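Phage-related protein (Bordetella bronchiseptica RB50, PDB 3BJQ) probably serves as a phage major capsid protein, the kind of subunit that assembles into a viral shell. Local coordinates at residues 38-43 and 267-272; 132-137 and 305-310; 225-230 and 238-243. All blocks are in the same frame, centred on the assembly; numbering follows the deposited sequence.

Interaction 1 of 3, residues 38-43 and 267-272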
# COMPACT_ATOMS: atom_id res chain seq x y z
N ALA E 38 -16.73 30.12 -7.62
CA ALA E 38 -17.62 29.48 -6.70
C ALA E 38 -18.62 28.66 -7.54
O ALA E 38 -19.06 29.13 -8.58
CB ALA E 38 -18.35 30.53 -5.90
N PRO E 39 -18.95 27.42 -7.10
CA PRO E 39 -19.81 26.56 -7.91
C PRO E 39 -21.31 26.89 -7.87
O PRO E 39 -21.87 27.24 -6.83
CB PRO E 39 -19.55 25.18 -7.32
CG PRO E 39 -19.31 25.48 -5.88
CD PRO E 39 -18.53 26.75 -5.86
N VAL E 40 -21.92 26.81 -9.05
CA VAL E 40 -23.35 26.86 -9.21
C VAL E 40 -23.76 25.67 -10.11
O VAL E 40 -22.91 25.00 -10.71
CB VAL E 40 -23.88 28.20 -9.83
CG1 VAL E 40 -23.44 29.37 -9.04
CG2 VAL E 40 -23.49 28.38 -11.29
N ALA E 41 -25.05 25.39 -10.17
CA ALA E 41 -25.58 24.31 -11.01
C ALA E 41 -26.33 24.83 -12.23
O ALA E 41 -26.35 24.18 -13.28
CB ALA E 41 -26.49 23.42 -10.19
N GLN E 42 -26.99 25.99 -12.08
CA GLN E 42 -27.84 26.57 -13.14
C GLN E 42 -27.09 27.51 -14.10
O GLN E 42 -26.32 28.37 -13.66
CB GLN E 42 -29.01 27.36 -12.53
CG GLN E 42 -30.07 26.56 -11.74
CD GLN E 42 -31.18 27.46 -11.14
OE1 GLN E 42 -31.09 28.70 -11.15
NE2 GLN E 42 -32.24 26.83 -10.61
N TYR E 43 -27.37 27.35 -15.39
CA TYR E 43 -26.83 28.22 -16.43
C TYR E 43 -27.52 29.59 -16.47
O TYR E 43 -26.94 30.57 -16.94
CB TYR E 43 -26.95 27.58 -17.81
CG TYR E 43 -25.82 26.65 -18.12
CD1 TYR E 43 -25.83 25.35 -17.66
CD2 TYR E 43 -24.74 27.08 -18.85
CE1 TYR E 43 -24.76 24.48 -17.93
CE2 TYR E 43 -23.67 26.23 -19.13
CZ TYR E 43 -23.70 24.94 -18.67
OH TYR E 43 -22.66 24.12 -18.91
N TYR E 267 -19.41 32.85 -11.03
CA TYR E 267 -20.40 31.77 -11.00
C TYR E 267 -19.91 30.75 -12.00
O TYR E 267 -19.77 31.07 -13.19
CB TYR E 267 -21.80 32.32 -11.40
CG TYR E 267 -22.58 32.98 -10.26
CD1 TYR E 267 -21.93 33.63 -9.21
CD2 TYR E 267 -23.95 32.98 -10.26
CE1 TYR E 267 -22.62 34.22 -8.18
CE2 TYR E 267 -24.67 33.60 -9.22
CZ TYR E 267 -24.00 34.20 -8.18
OH TYR E 267 -24.69 34.79 -7.17
N GLN E 268 -19.62 29.53 -11.55
CA GLN E 268 -19.01 28.54 -12.42
C GLN E 268 -19.69 27.21 -12.28
O GLN E 268 -19.91 26.74 -11.17
CB GLN E 268 -17.52 28.37 -12.11
CG GLN E 268 -16.81 27.49 -13.13
CD GLN E 268 -15.33 27.81 -13.25
OE1 GLN E 268 -14.96 28.94 -13.60
NE2 GLN E 268 -14.48 26.82 -12.98
N ILE E 269 -20.02 26.59 -13.40
CA ILE E 269 -20.71 25.30 -13.33
C ILE E 269 -19.88 24.29 -12.55
O ILE E 269 -18.68 24.15 -12.78
CB ILE E 269 -21.03 24.75 -14.73
CG1 ILE E 269 -21.98 25.71 -15.46
CG2 ILE E 269 -21.62 23.38 -14.60
CD1 ILE E 269 -23.35 25.92 -14.76
N GLU E 270 -20.53 23.56 -11.64
CA GLU E 270 -19.82 22.64 -10.75
C GLU E 270 -19.05 21.60 -11.57
O GLU E 270 -19.56 21.03 -12.52
CB GLU E 270 -20.81 21.95 -9.81
CG GLU E 270 -20.16 21.22 -8.64
CD GLU E 270 -21.17 20.59 -7.68
OE1 GLU E 270 -22.39 20.54 -8.01
OE2 GLU E 270 -20.74 20.15 -6.58
N GLY E 271 -17.79 21.39 -11.21
CA GLY E 271 -16.95 20.42 -11.91
C GLY E 271 -16.10 21.00 -13.00
O GLY E 271 -15.11 20.39 -13.40
N HIS E 272 -16.45 22.19 -13.49
CA HIS E 272 -15.66 22.83 -14.54
C HIS E 272 -14.37 23.40 -13.93
O HIS E 272 -14.37 23.85 -12.81
CB HIS E 272 -16.48 23.89 -15.26
CG HIS E 272 -17.58 23.32 -16.10
ND1 HIS E 272 -18.04 23.93 -17.24
CD2 HIS E 272 -18.25 22.15 -16.00
CE1 HIS E 272 -19.00 23.20 -17.77
NE2 HIS E 272 -19.14 22.11 -17.04
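Ala38 and Tyr267 open a parallel strand pair: strand 37-40 runs alongside strand 264-269 in a mixed sheet, the short axes coming within 4.5 Å and splayed by 58°. Ala38 O accepts from Gln268 N at 3.0 Å. Pro39 has no N-H to offer; its CA-H instead faces Gln268 O, with CA and O 3.3 Å apart. That same oxygen takes Val40 N at 2.9 Å, the donor standing 39° out of the carbonyl plane. Val40 O then accepts from Glu270 N, so Val40 bonds to the residues before and after Ile269, the alternation expected of parallel strands. With CG1 anti to its carbonyl carbon (chi1 -56°), Val40 brings this methyl obliquely to Tyr267 CD2 at 3.8 Å, an off-centre CH-pi contact; Tyr267 OH, at the far end of that ring, is hydrogen-bonded to Leu48 N. A second subunit packs on the outside, its Arg110 against Pro39. After Val40 the chain turns away, but the Tyr43 ring returns across the Ile269 side chain, at about a right angle to it, its OH bonded to Asp294 OD2. Ile269 CG1 touches Tyr43 CZ at 3.7 Å, and Ile269 CD1 lies over the ring face, 3.9 Å from the Tyr43 centroid.

Interaction 2 of 3, residues 132-137 and 305-310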
# COMPACT_ATOMS: atom_id res chain seq x y z
N LEU E 132 -15.08 47.75 -12.99
CA LEU E 132 -14.71 49.13 -13.33
C LEU E 132 -15.83 49.92 -14.02
O LEU E 132 -15.60 50.97 -14.62
CB LEU E 132 -13.46 49.13 -14.22
CG LEU E 132 -12.28 48.33 -13.66
CD1 LEU E 132 -11.06 48.51 -14.58
CD2 LEU E 132 -11.94 48.74 -12.24
N ASP E 133 -17.05 49.41 -13.89
CA ASP E 133 -18.22 50.05 -14.45
C ASP E 133 -18.82 50.97 -13.40
O ASP E 133 -19.35 50.47 -12.39
CB ASP E 133 -19.21 48.98 -14.85
CG ASP E 133 -20.46 49.53 -15.49
OD1 ASP E 133 -20.58 50.76 -15.61
OD2 ASP E 133 -21.34 48.71 -15.82
N PRO E 134 -18.72 52.31 -13.60
CA PRO E 134 -19.19 53.25 -12.58
C PRO E 134 -20.70 53.21 -12.36
O PRO E 134 -21.18 53.62 -11.31
CB PRO E 134 -18.74 54.60 -13.13
CG PRO E 134 -18.62 54.41 -14.58
CD PRO E 134 -18.17 53.01 -14.77
N ALA E 135 -21.43 52.72 -13.35
CA ALA E 135 -22.88 52.58 -13.25
C ALA E 135 -23.32 51.56 -12.18
O ALA E 135 -24.46 51.57 -11.75
CB ALA E 135 -23.47 52.20 -14.60
N LYS E 136 -22.42 50.69 -11.76
CA LYS E 136 -22.76 49.64 -10.80
C LYS E 136 -22.58 50.12 -9.37
O LYS E 136 -22.86 49.39 -8.44
CB LYS E 136 -21.87 48.42 -11.00
CG LYS E 136 -21.69 48.02 -12.47
CD LYS E 136 -22.79 47.17 -12.97
CE LYS E 136 -22.45 45.70 -12.92
NZ LYS E 136 -23.68 44.94 -13.28
N TYR E 137 -22.09 51.34 -9.19
CA TYR E 137 -21.81 51.85 -7.86
C TYR E 137 -22.69 53.03 -7.54
O TYR E 137 -23.06 53.78 -8.43
CB TYR E 137 -20.35 52.27 -7.79
CG TYR E 137 -19.39 51.13 -8.04
CD1 TYR E 137 -18.97 50.31 -6.99
CD2 TYR E 137 -18.95 50.85 -9.32
CE1 TYR E 137 -18.12 49.27 -7.21
CE2 TYR E 137 -18.08 49.79 -9.56
CZ TYR E 137 -17.67 49.01 -8.49
OH TYR E 137 -16.81 47.96 -8.69
N GLY E 305 -17.40 47.21 -2.48
CA GLY E 305 -16.51 47.71 -3.52
C GLY E 305 -16.48 49.22 -3.62
O GLY E 305 -17.40 49.92 -3.16
N TYR E 306 -15.41 49.73 -4.22
CA TYR E 306 -15.23 51.16 -4.40
C TYR E 306 -14.38 51.42 -5.64
O TYR E 306 -13.29 50.88 -5.76
CB TYR E 306 -14.56 51.73 -3.15
CG TYR E 306 -14.52 53.25 -3.10
CD1 TYR E 306 -13.55 53.97 -3.80
CD2 TYR E 306 -15.44 53.96 -2.34
CE1 TYR E 306 -13.51 55.34 -3.75
CE2 TYR E 306 -15.40 55.34 -2.27
CZ TYR E 306 -14.43 56.02 -2.98
OH TYR E 306 -14.37 57.39 -2.95
N LEU E 307 -14.87 52.25 -6.56
CA LEU E 307 -14.16 52.55 -7.78
C LEU E 307 -13.57 53.97 -7.82
O LEU E 307 -14.28 54.96 -7.58
CB LEU E 307 -15.11 52.37 -8.95
CG LEU E 307 -14.58 52.64 -10.36
CD1 LEU E 307 -13.43 51.69 -10.75
CD2 LEU E 307 -15.76 52.58 -11.30
N ILE E 308 -12.28 54.06 -8.13
CA ILE E 308 -11.57 55.33 -8.31
C ILE E 308 -11.18 55.40 -9.79
O ILE E 308 -10.14 54.89 -10.17
CB ILE E 308 -10.29 55.40 -7.45
CG1 ILE E 308 -10.62 55.29 -5.97
CG2 ILE E 308 -9.52 56.71 -7.70
CD1 ILE E 308 -9.38 55.17 -5.08
N GLU E 309 -12.01 56.06 -10.60
CA GLU E 309 -11.74 56.14 -12.03
C GLU E 309 -10.63 57.14 -12.39
O GLU E 309 -10.53 58.20 -11.78
CB GLU E 309 -12.97 56.58 -12.81
CG GLU E 309 -14.19 55.74 -12.75
CD GLU E 309 -15.26 56.27 -13.71
OE1 GLU E 309 -15.14 55.99 -14.92
OE2 GLU E 309 -16.19 56.98 -13.25
N ASP E 310 -9.84 56.79 -13.40
CA ASP E 310 -8.86 57.67 -14.03
C ASP E 310 -7.63 58.09 -13.21
O ASP E 310 -6.92 59.03 -13.59
CB ASP E 310 -9.58 58.88 -14.65
CG ASP E 310 -10.58 58.45 -15.71
OD1 ASP E 310 -10.44 57.31 -16.21
OD2 ASP E 310 -11.50 59.24 -16.02
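Tyr137 OH, hydrogen-bonded to Ala131 O and weakly to Trp246 NE1, fixes the far end of a ring whose face lies against Leu307. No hydrogen bond links segments 132-137 and 305-310, so the contact rests on side-chain packing, and most of it converges on Leu307. Its CB stands over the Tyr137 ring, 4.2 Å from the centroid and 18° off the normal, shifted to the rim beside CE2 and CD2. CG is anti to the backbone N (chi1 180°), and the two methyls beyond it both reach the loop. CD1 meets Leu132 CD2 at 3.6 Å, the two leucine side chains crossing at about a right angle. CD2 reaches Pro134 CA at 3.7 Å and also touches Leu132 O and the Tyr137 ring. On the other side of the ring, Tyr137 CE1 comes to 3.9 Å from Gly305 C, close to the strand backbone at a residue with no side chain. Towards the end of the strand, Glu309 OE2 lies against Pro134 CB at 3.5 Å, a carboxylate oxygen in van der Waals contact with the pyrrolidine ring. The loop keeps its shape through its own bonds: Asp133 OD1 accepts from Ala135 N at 3.1 Å, making an Asx turn as the chain enters the 3-10 segment 134-136. Strand 305-309 is hydrogen-bonded to strand 142-144, which follows this loop. The long helix 105-131 thus passes through a compact turn into the sheet, consistent with a spine helix leading into the axial domain of an HK97-like coat protein.

Interaction 3 of 3, residues 225-230 and 238-243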
# COMPACT_ATOMS: atom_id res chain seq x y z
N GLY E 225 -3.25 45.21 -12.11
CA GLY E 225 -3.92 44.92 -13.37
C GLY E 225 -3.02 45.19 -14.54
O GLY E 225 -3.00 46.30 -15.04
N THR E 226 -2.32 44.15 -14.98
CA THR E 226 -1.29 44.26 -16.02
C THR E 226 -1.75 43.82 -17.43
O THR E 226 -1.16 44.25 -18.42
CB THR E 226 -0.04 43.47 -15.63
OG1 THR E 226 -0.40 42.12 -15.35
CG2 THR E 226 0.65 44.07 -14.37
N ALA E 227 -2.79 42.99 -17.51
CA ALA E 227 -3.20 42.38 -18.79
C ALA E 227 -3.53 43.46 -19.80
O ALA E 227 -4.05 44.51 -19.45
CB ALA E 227 -4.39 41.41 -18.61
N ARG E 228 -3.20 43.17 -21.05
CA ARG E 228 -3.49 44.03 -22.17
C ARG E 228 -4.15 43.24 -23.25
O ARG E 228 -4.02 42.01 -23.30
CB ARG E 228 -2.19 44.65 -22.70
CG ARG E 228 -1.44 45.45 -21.65
CD ARG E 228 -0.82 46.68 -22.20
NE ARG E 228 0.56 46.50 -22.58
CZ ARG E 228 1.25 47.36 -23.33
NH1 ARG E 228 0.69 48.46 -23.81
NH2 ARG E 228 2.53 47.10 -23.60
N VAL E 229 -4.88 43.95 -24.10
CA VAL E 229 -5.55 43.34 -25.24
C VAL E 229 -5.32 44.21 -26.44
O VAL E 229 -5.19 45.42 -26.31
CB VAL E 229 -7.06 43.13 -25.04
CG1 VAL E 229 -7.32 41.88 -24.18
CG2 VAL E 229 -7.70 44.35 -24.45
N ALA E 230 -5.27 43.57 -27.61
CA ALA E 230 -5.07 44.27 -28.86
C ALA E 230 -6.28 45.16 -29.08
O ALA E 230 -7.42 44.73 -28.87
CB ALA E 230 -4.91 43.27 -30.01
N GLY E 238 -4.57 47.72 -25.52
CA GLY E 238 -5.27 48.45 -24.44
C GLY E 238 -5.20 47.72 -23.11
O GLY E 238 -5.29 46.49 -23.05
N ASP E 239 -5.05 48.48 -22.02
CA ASP E 239 -4.99 47.89 -20.68
C ASP E 239 -6.37 47.43 -20.26
O ASP E 239 -7.31 48.24 -20.24
CB ASP E 239 -4.50 48.91 -19.64
CG ASP E 239 -3.07 49.38 -19.89
OD1 ASP E 239 -2.36 48.76 -20.66
OD2 ASP E 239 -2.65 50.40 -19.31
N VAL E 240 -6.49 46.16 -19.89
CA VAL E 240 -7.77 45.58 -19.49
C VAL E 240 -8.33 46.33 -18.25
O VAL E 240 -9.53 46.55 -18.13
CB VAL E 240 -7.62 44.05 -19.24
CG1 VAL E 240 -8.91 43.43 -18.69
CG2 VAL E 240 -7.15 43.33 -20.51
N TRP E 241 -7.45 46.71 -17.32
CA TRP E 241 -7.88 47.35 -16.07
C TRP E 241 -7.78 48.88 -16.15
O TRP E 241 -7.85 49.58 -15.12
CB TRP E 241 -7.07 46.78 -14.90
CG TRP E 241 -7.36 45.36 -14.75
CD1 TRP E 241 -6.66 44.34 -15.30
CD2 TRP E 241 -8.46 44.77 -14.04
NE1 TRP E 241 -7.26 43.15 -15.01
CE2 TRP E 241 -8.36 43.37 -14.22
CE3 TRP E 241 -9.52 45.28 -13.28
CZ2 TRP E 241 -9.26 42.47 -13.64
CZ3 TRP E 241 -10.42 44.38 -12.70
CH2 TRP E 241 -10.29 43.00 -12.88
N GLY E 242 -7.65 49.39 -17.38
CA GLY E 242 -7.68 50.80 -17.67
C GLY E 242 -6.72 51.60 -16.83
O GLY E 242 -5.66 51.09 -16.44
N PRO E 243 -7.06 52.88 -16.58
CA PRO E 243 -6.23 53.73 -15.73
C PRO E 243 -6.76 53.79 -14.29
O PRO E 243 -6.42 54.70 -13.54
CB PRO E 243 -6.38 55.09 -16.41
CG PRO E 243 -7.78 55.08 -16.92
CD PRO E 243 -8.20 53.64 -17.12
O HOH W 1 -4.55 46.31 -17.34
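Trp241 comes down on Gly225, and its side chain can be followed outward over that one residue. CB lies near Gly225 CA and O. CG, anti to the Trp241 carbonyl carbon (chi1 -63°), is closer, 3.7 Å from Gly225 CA. CD1 is closest of all, 3.4 Å from the same CA, approached obliquely to the ring. A CB on Gly225 would run into Trp241 CG, so the tight fit depends on the bare glycine backbone. NE1 passes Gly225 at longer range and bonds to Glu124 OE2 of helix 105-131, which fixes the indole from beyond the contact; the side chain also packs with Ala128 of that helix and with Leu132. Where Trp241 begins, a water ties the two segments: it accepts from Trp241 N at 2.9 Å and donates to Gly225 O and Ala227 O. Ala227 O also takes Val240 N at 3.0 Å, an almost straight N-H...O of 169°. These bonds extend the antiparallel hairpin of strands 221-230 and 237-239, at one edge of the six-stranded sheet counted within this chain, into the type I turn from Asp239 to Gly242. In the hairpin proper, Val229 and Gly238 form a hydrogen-bonded pair; Val229 N meets Gly238 O at 2.8 Å, in the carbonyl plane, while the return bond is modelled doubtfully short. Val240 CG2 fills the angle between Ala227 CB and Val229 CG1, 3.9 Å from each. Arg228 and Asp239 lie side by side on one face of the sheet, pointing the same way, yet Arg228 NE and Asp239 OD1 are 4.2 Å apart, beyond a salt bridge. The Asp239 carboxylate is taken up elsewhere, OD1 by Arg184 NH2 and OD2 by Lys185 NZ.

In the fold
Interactions 2 and 3 are neighbours, their centres about 16 Å apart: both reach the same six-stranded sheet, interaction 2 at strand 305-309 and interaction 3 at the outer hairpin. They touch directly where Leu132 CD1 packs on Trp241 O at 3.4 Å. Interaction 1 belongs to a separate mixed sheet, its centre about 27 Å from each of the others and on the opposite side of the chain's centre from interaction 3. Along the sequence, interactions 1 and 2 interleave, while interaction 3 is nested inside the loops both close. Tetraethylene glycol, probably from crystallisation, binds near Gln268 and near Arg228. Other subunits reach interactions 1 and 3, but none touches interaction 2.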